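Local coordinates for protein serine protease MT3772 (Mycobacterium tuberculosis, PDB 3K6Z) that is a membrane-associated serine protease whose chymotrypsin-like domain probably helps the bacterium resist oxidative and acid stress, at residues A[54-59]-A[86-91]. Residues are numbered along the deposited sequence; the frame is centred on the assembly and turned at random.
Sequences TNAHVV and DVAILA
Asp-86 OD2 stands oblique to the imidazole of His-57, 4.2 Å from NE2, too far for a hydrogen bond. Where a working triad bonds the aspartate to ND1, NE2 is here turned to Asp-86, so these two predicted triad members are adjacent but not coupled; OD1 of Asp-86 instead forms a salt bridge with Arg-151. The other flat group, the amide of Asn-55, lies at the N-cap of helix 56-59. With CG anti to the backbone N (chi1 172°), OD1 swings over the first turn and takes the N-H of His-57 at 3.0 Å, from above the amide plane. Asparagine suits the N-cap because OD1 accepts while ND2 donates to OG of the predicted nucleophile Ser-165 and to Tyr-143 O of the second subunit. Strand 51-55 pairs antiparallel with strand 87-91: Thr-54 N donates to Ala-88 O at 2.9 Å, and Ala-88 N returns a bond to Thr-54 O. Ala-56 N reaches Asp-86 O at 2.9 Å, tying the helix start to the Asp-86 backbone. Small Ala-88 lets Val-59 approach, CG2 to CB 3.8 Å, while Thr-54 CG2 packs on Leu-90 CG and CD1, and Val-59 CG1 on Leu-90 CD2. Thr-54 can be buried because OG1 bonds to Thr-43 O. The backbone therefore brings His-57 and Asp-86 together in the first barrel of a chymotrypsin-like fold, yet without a charge relay, consistent with an inactive form.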
# COMPACT_ATOMS: atom_id res chain seq x y z
N THR A 54 -3.02 -14.86 9.84
CA THR A 54 -2.32 -13.66 10.29
C THR A 54 -2.33 -12.59 9.20
O THR A 54 -2.98 -12.76 8.18
CB THR A 54 -0.86 -13.99 10.75
OG1 THR A 54 -0.26 -12.82 11.33
CG2 THR A 54 0.01 -14.51 9.58
N ASN A 55 -1.64 -11.49 9.47
CA ASN A 55 -1.45 -10.37 8.54
C ASN A 55 -0.40 -10.76 7.49
O ASN A 55 0.71 -11.16 7.83
CB ASN A 55 -0.99 -9.14 9.35
CG ASN A 55 -0.57 -7.95 8.49
OD1 ASN A 55 -1.00 -7.81 7.34
ND2 ASN A 55 0.28 -7.08 9.05
N ALA A 56 -0.76 -10.66 6.20
CA ALA A 56 0.19 -10.93 5.12
C ALA A 56 1.49 -10.12 5.28
O ALA A 56 2.57 -10.62 4.99
CB ALA A 56 -0.45 -10.64 3.76
N HIS A 57 1.38 -8.89 5.77
CA HIS A 57 2.54 -8.00 5.87
C HIS A 57 3.55 -8.37 6.95
O HIS A 57 4.72 -7.96 6.88
CB HIS A 57 2.07 -6.56 6.03
CG HIS A 57 1.25 -6.08 4.88
ND1 HIS A 57 1.80 -5.82 3.64
CD2 HIS A 57 -0.07 -5.84 4.77
CE1 HIS A 57 0.85 -5.43 2.82
NE2 HIS A 57 -0.29 -5.42 3.47
N VAL A 58 3.11 -9.14 7.94
CA VAL A 58 4.03 -9.63 8.96
C VAL A 58 4.97 -10.67 8.36
O VAL A 58 6.16 -10.71 8.67
CB VAL A 58 3.26 -10.23 10.17
CG1 VAL A 58 4.23 -10.78 11.22
CG2 VAL A 58 2.36 -9.19 10.80
N VAL A 59 4.43 -11.49 7.46
CA VAL A 59 5.12 -12.68 6.97
C VAL A 59 5.51 -12.65 5.48
O VAL A 59 6.06 -13.63 4.97
CB VAL A 59 4.28 -13.96 7.25
CG1 VAL A 59 4.16 -14.21 8.75
CG2 VAL A 59 2.89 -13.84 6.61
N ASP A 86 -4.62 -9.39 1.99
CA ASP A 86 -4.17 -8.79 3.26
C ASP A 86 -3.88 -9.80 4.37
O ASP A 86 -3.22 -9.46 5.37
CB ASP A 86 -5.21 -7.81 3.80
CG ASP A 86 -5.40 -6.60 2.91
OD1 ASP A 86 -6.58 -6.30 2.59
OD2 ASP A 86 -4.39 -5.97 2.53
N VAL A 87 -4.40 -11.01 4.21
CA VAL A 87 -4.20 -12.07 5.18
C VAL A 87 -3.40 -13.23 4.60
O VAL A 87 -3.41 -13.47 3.39
CB VAL A 87 -5.54 -12.63 5.74
CG1 VAL A 87 -6.31 -11.55 6.50
CG2 VAL A 87 -6.40 -13.25 4.63
N ALA A 88 -2.72 -13.94 5.48
CA ALA A 88 -1.97 -15.11 5.09
C ALA A 88 -2.31 -16.25 6.04
O ALA A 88 -2.80 -16.02 7.15
CB ALA A 88 -0.48 -14.82 5.13
N ILE A 89 -2.07 -17.47 5.57
CA ILE A 89 -2.30 -18.66 6.38
C ILE A 89 -0.95 -19.32 6.61
O ILE A 89 -0.19 -19.52 5.66
CB ILE A 89 -3.25 -19.66 5.68
CG1 ILE A 89 -4.54 -18.97 5.19
CG2 ILE A 89 -3.58 -20.84 6.61
CD1 ILE A 89 -5.37 -18.33 6.27
N LEU A 90 -0.66 -19.64 7.87
CA LEU A 90 0.58 -20.32 8.26
C LEU A 90 0.30 -21.78 8.61
O LEU A 90 -0.71 -22.08 9.26
CB LEU A 90 1.22 -19.64 9.48
CG LEU A 90 1.48 -18.13 9.42
CD1 LEU A 90 2.11 -17.67 10.73
CD2 LEU A 90 2.38 -17.81 8.24
N ALA A 91 1.18 -22.68 8.17
CA ALA A 91 1.15 -24.09 8.59
C ALA A 91 2.06 -24.26 9.79
O ALA A 91 3.22 -23.84 9.75
CB ALA A 91 1.57 -25.01 7.44